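Local coordinates for possible transcriptional regulator, ArsR family protein (Rhodococcus sp. RHA1, PDB 3F6V) that probably binds DNA as a transcriptional regulator of the ArsR family, with a winged helix-turn-helix domain in a two-chain assembly, at residues R93-E97 against A98-T102; F81-S84 against R85-S89. All coordinates share one frame; numbering follows the deposited sequence. Where two conformers were deposited one is given.

The two contacts lie at the two ends of one helix, 85-97, and follow each other along the chain. Contact 2 (81-84 with 85-89) starts the helix with a serine N-cap. Contact 1 (93-97 with 98-102) ends it with a Schellman motif and leads into strand 101-106. Their centres are about 16 Å apart. By its place in the ArsR fold, helix 85-97 is probably the recognition helix of the helix-turn-helix. Contact 2 is at the surface, its centre about 15 Å from that of the chain. Contact 1 is more buried, at about 8 Å. A bound magnesium ion lies about 10 Å from the Val101 side chain.

Contact 1. Residues R93-E97 against A98-T102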
loop_
_atom_site.group_PDB
_atom_site.type_symbol
_atom_site.label_atom_id
_atom_site.label_comp_id
_atom_site.label_asym_id
_atom_site.label_seq_id
_atom_site.Cartn_x
_atom_site.Cartn_y
_atom_site.Cartn_z
ATOM N N ARG A 93 -5.380 16.214 -0.396
ATOM C CA ARG A 93 -6.800 16.083 -0.754
ATOM C C ARG A 93 -7.200 14.608 -0.930
ATOM O O ARG A 93 -8.283 14.183 -0.513
ATOM C CB ARG A 93 -7.097 16.845 -2.051
ATOM C CG ARG A 93 -8.561 16.855 -2.452
ATOM C CD ARG A 93 -8.794 17.587 -3.778
ATOM N NE ARG A 93 -10.091 17.248 -4.379
ATOM C CZ ARG A 93 -11.216 17.920 -4.144
ATOM N NH1 ARG A 93 -11.202 18.968 -3.326
ATOM N NH2 ARG A 93 -12.351 17.548 -4.723
ATOM N N VAL A 94 -6.306 13.844 -1.570
ATOM C CA VAL A 94 -6.563 12.399 -1.755
ATOM C C VAL A 94 -6.604 11.713 -0.381
ATOM O O VAL A 94 -7.512 10.882 -0.094
ATOM C CB VAL A 94 -5.534 11.774 -2.700
ATOM C CG1 VAL A 94 -5.780 10.284 -2.825
ATOM C CG2 VAL A 94 -5.685 12.350 -4.119
ATOM N N LEU A 95 -5.641 12.033 0.490
ATOM C CA LEU A 95 -5.610 11.422 1.815
ATOM C C LEU A 95 -6.883 11.840 2.600
ATOM O O LEU A 95 -7.414 11.076 3.414
ATOM C CB LEU A 95 -4.387 11.915 2.567
ATOM C CG LEU A 95 -3.111 11.222 2.091
ATOM C CD1 LEU A 95 -1.894 11.989 2.658
ATOM C CD2 LEU A 95 -3.050 9.801 2.606
ATOM N N THR A 96 -7.380 13.067 2.366
ATOM C CA THR A 96 -8.569 13.550 3.060
ATOM C C THR A 96 -9.793 12.756 2.609
ATOM O O THR A 96 -10.598 12.284 3.438
ATOM C CB THR A 96 -8.841 15.040 2.767
ATOM O OG1 THR A 96 -7.773 15.830 3.310
ATOM C CG2 THR A 96 -10.148 15.472 3.438
ATOM N N GLU A 97 -9.891 12.540 1.304
ATOM C CA GLU A 97 -11.006 11.784 0.739
ATOM C C GLU A 97 -11.012 10.348 1.275
ATOM O O GLU A 97 -12.077 9.771 1.525
ATOM C CB GLU A 97 -10.937 11.808 -0.785
ATOM C CG GLU A 97 -12.201 11.310 -1.519
ATOM C CD GLU A 97 -13.461 12.170 -1.253
ATOM O OE1 GLU A 97 -13.393 13.157 -0.491
ATOM O OE2 GLU A 97 -14.533 11.846 -1.797
ATOM N N ALA A 98 -9.821 9.796 1.468
ATOM C CA ALA A 98 -9.680 8.455 2.049
ATOM C C ALA A 98 -9.899 8.385 3.549
ATOM O O ALA A 98 -9.817 7.315 4.128
ATOM C CB ALA A 98 -8.345 7.857 1.659
ATOM N N GLY A 99 -10.174 9.518 4.207
ATOM C CA GLY A 99 -10.399 9.535 5.629
ATOM C C GLY A 99 -9.168 9.405 6.497
ATOM O O GLY A 99 -9.293 9.152 7.715
ATOM N N LEU A 100 -7.987 9.654 5.923
ATOM C CA LEU A 100 -6.738 9.486 6.649
ATOM C C LEU A 100 -6.223 10.782 7.282
ATOM O O LEU A 100 -5.478 10.726 8.256
ATOM C CB LEU A 100 -5.672 8.897 5.705
ATOM C CG LEU A 100 -5.941 7.448 5.277
ATOM C CD1 LEU A 100 -5.097 7.045 4.071
ATOM C CD2 LEU A 100 -5.578 6.534 6.491
ATOM N N VAL A 101 -6.607 11.905 6.685
ATOM C CA VAL A 101 -6.233 13.229 7.237
ATOM C C VAL A 101 -7.470 14.102 7.241
ATOM O O VAL A 101 -8.464 13.800 6.560
ATOM C CB VAL A 101 -5.074 13.906 6.464
ATOM C CG1 VAL A 101 -3.835 13.005 6.439
ATOM C CG2 VAL A 101 -5.467 14.265 5.101
ATOM N N THR A 102 -7.381 15.220 7.969
ATOM C CA THR A 102 -8.526 16.114 8.168
ATOM C C THR A 102 -7.997 17.538 8.019
ATOM O O THR A 102 -6.973 17.853 8.619
ATOM C CB THR A 102 -9.074 15.894 9.627
ATOM O OG1 THR A 102 -9.339 14.477 9.816
ATOM C CG2 THR A 102 -10.322 16.684 9.848
#
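Leu95 lays its CB against CG2 of Val101, 3.6 Å away, and its CD2 against CD1 of Leu100 at 3.7 Å. The leucine therefore touches two side chains of the segment that follows the helix. CG2 of Val101 is the branch set between the backbone N and the carbonyl carbon. Val101 CG2 also lies 3.3 Å from Thr96 OG1. The Thr96 and Val101 side chains cross at about a right angle. The polar partner of Thr96 OG1 is the carbonyl of Leu92, one turn back. The Thr96 backbone adds a CA-H...O contact to Val101 O, with CA and O 3.5 Å apart.

The helix ends here in a Schellman motif. Gly99 takes a positive phi of 76° and reverses the chain. Leu100 N then reaches back to Leu95 O at 2.9 Å, almost in line with the C=O bond. Gly99 N donates to Thr96 O, also at 2.9 Å, but comes from above the carbonyl plane. Ala98 N keeps the regular helical bond to Val94 O at 3.0 Å. Leu95 O also takes a weak bond from Val101 N, so it faces two amides of the departing chain, one of them only loosely.

The turn leads into strand 101-106, next to strand 109-114 in the antiparallel sheet. Val101 packs there on Tyr112 and Leu114. Val54 of helix 51-55 touches Val94, Leu95 and Ala98. Ala98 CB lies 3.6 Å from Val94 O.

Contact 2. Residues F81-S84 against R85-S89; sequences FPAS and RSAIS
Ile88 sets its CD1 methyl over one face of the Phe81 ring, where the loop between helices 74-78 and 85-97 of the helix-turn-helix meets the first turn of the second helix. The methyl sits over the face, 4.1 Å from the ring centroid, in a CH-pi contact. It is displaced toward the rim, and its closest ring atom is Phe81 CD1 at 3.7 Å. Both side-chain torsions of Ile88 are near -60°, which swings CD1 back toward the loop. The Phe81 and Ile88 side chains cross at about a right angle.

Ala83 adds a smaller bump. Its CB meets Ala87 CB at 3.8 Å and lies more loosely against Ile88 CD1. The Ile88 methyl thus fills the notch between Ala83 CB and the Phe81 ring face. Phe81 also packs on Thr59, Arg62 and Leu63 of helix 58-66. Ile88, which also touches Thr59 and Ala78, is buried, although the contact as a whole lies at the surface.

Ser84 is the N-cap of helix 85-97. Its carbonyl O accepts from Ile88 N at 3.0 Å, the first regular bond of the helix. CG1 of Ile88 lies 3.4 Å from that same oxygen. The Ser84 hydroxyl is turned over the helix start by a chi1 of 76°. There OG accepts from Ala87 N at 2.9 Å, with a nearly straight N-H...O angle of 167°.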
loop_
_atom_site.group_PDB
_atom_site.type_symbol
_atom_site.label_atom_id
_atom_site.label_comp_id
_atom_site.label_asym_id
_atom_site.label_seq_id
_atom_site.Cartn_x
_atom_site.Cartn_y
_atom_site.Cartn_z
ATOM N N PHE A 81 9.723 18.115 0.495
ATOM C CA PHE A 81 9.770 17.411 -0.786
ATOM C C PHE A 81 10.207 18.336 -1.922
ATOM O O PHE A 81 9.904 19.539 -1.877
ATOM C CB PHE A 81 8.388 16.887 -1.166
ATOM C CG PHE A 81 7.753 16.027 -0.132
ATOM C CD1 PHE A 81 6.985 16.608 0.872
ATOM C CD2 PHE A 81 7.848 14.630 -0.203
ATOM C CE1 PHE A 81 6.363 15.826 1.837
ATOM C CE2 PHE A 81 7.229 13.839 0.763
ATOM C CZ PHE A 81 6.489 14.434 1.768
ATOM N N PRO A 82 10.858 17.771 -2.960
ATOM C CA PRO A 82 11.069 18.537 -4.199
ATOM C C PRO A 82 9.772 18.970 -4.923
ATOM O O PRO A 82 9.787 19.949 -5.676
ATOM C CB PRO A 82 11.918 17.592 -5.079
ATOM C CG PRO A 82 11.829 16.241 -4.472
ATOM C CD PRO A 82 11.525 16.453 -3.001
ATOM N N ALA A 83 8.665 18.260 -4.700
ATOM C CA ALA A 83 7.398 18.579 -5.357
ATOM C C ALA A 83 6.814 19.914 -4.882
ATOM O O ALA A 83 7.072 20.349 -3.766
ATOM C CB ALA A 83 6.394 17.458 -5.139
ATOM N N SER A 84 6.008 20.531 -5.736
ATOM C CA SER A 84 5.387 21.828 -5.441
ATOM C C SER A 84 4.354 21.768 -4.331
ATOM O O SER A 84 3.847 20.684 -3.993
ATOM C CB SER A 84 4.718 22.367 -6.703
ATOM O OG SER A 84 3.505 21.686 -6.934
ATOM N N ARG A 85 4.024 22.929 -3.775
ATOM C CA ARG A 85 2.847 23.073 -2.905
ATOM C C ARG A 85 1.585 22.492 -3.530
ATOM O O ARG A 85 0.803 21.816 -2.846
ATOM C CB ARG A 85 2.606 24.544 -2.568
ATOM C CG ARG A 85 3.593 25.024 -1.564
ATOM C CD ARG A 85 3.597 26.514 -1.464
ATOM N NE ARG A 85 4.675 26.880 -0.559
ATOM C CZ ARG A 85 4.862 28.116 -0.102
ATOM N NH1 ARG A 85 4.002 29.081 -0.430
ATOM N NH2 ARG A 85 5.871 28.373 0.724
ATOM N N SER A 86 1.396 22.719 -4.822
ATOM C CA SER A 86 0.189 22.303 -5.482
ATOM C C SER A 86 0.132 20.762 -5.486
ATOM O O SER A 86 -0.923 20.183 -5.212
ATOM C CB SER A 86 0.169 22.869 -6.903
ATOM O OG SER A 86 -0.880 22.308 -7.659
ATOM N N ALA A 87 1.267 20.139 -5.794
ATOM C CA ALA A 87 1.413 18.673 -5.794
ATOM C C ALA A 87 1.129 18.063 -4.435
ATOM O O ALA A 87 0.388 17.055 -4.329
ATOM C CB ALA A 87 2.812 18.243 -6.284
ATOM N N ILE A 88 1.699 18.661 -3.396
ATOM C CA ILE A 88 1.512 18.191 -2.049
ATOM C C ILE A 88 0.085 18.425 -1.594
ATOM O O ILE A 88 -0.521 17.563 -0.931
ATOM C CB ILE A 88 2.544 18.817 -1.124
ATOM C CG1 ILE A 88 3.947 18.372 -1.560
ATOM C CG2 ILE A 88 2.238 18.463 0.350
ATOM C CD1 ILE A 88 4.185 16.834 -1.510
ATOM N N SER A 89 -0.453 19.605 -1.878
ATOM C CA SER A 89 -1.868 19.885 -1.666
ATOM C C SER A 89 -2.793 18.781 -2.246
ATOM O O SER A 89 -3.712 18.322 -1.551
ATOM C CB SER A 89 -2.237 21.271 -2.256
ATOM O OG SER A 89 -3.554 21.594 -1.890
#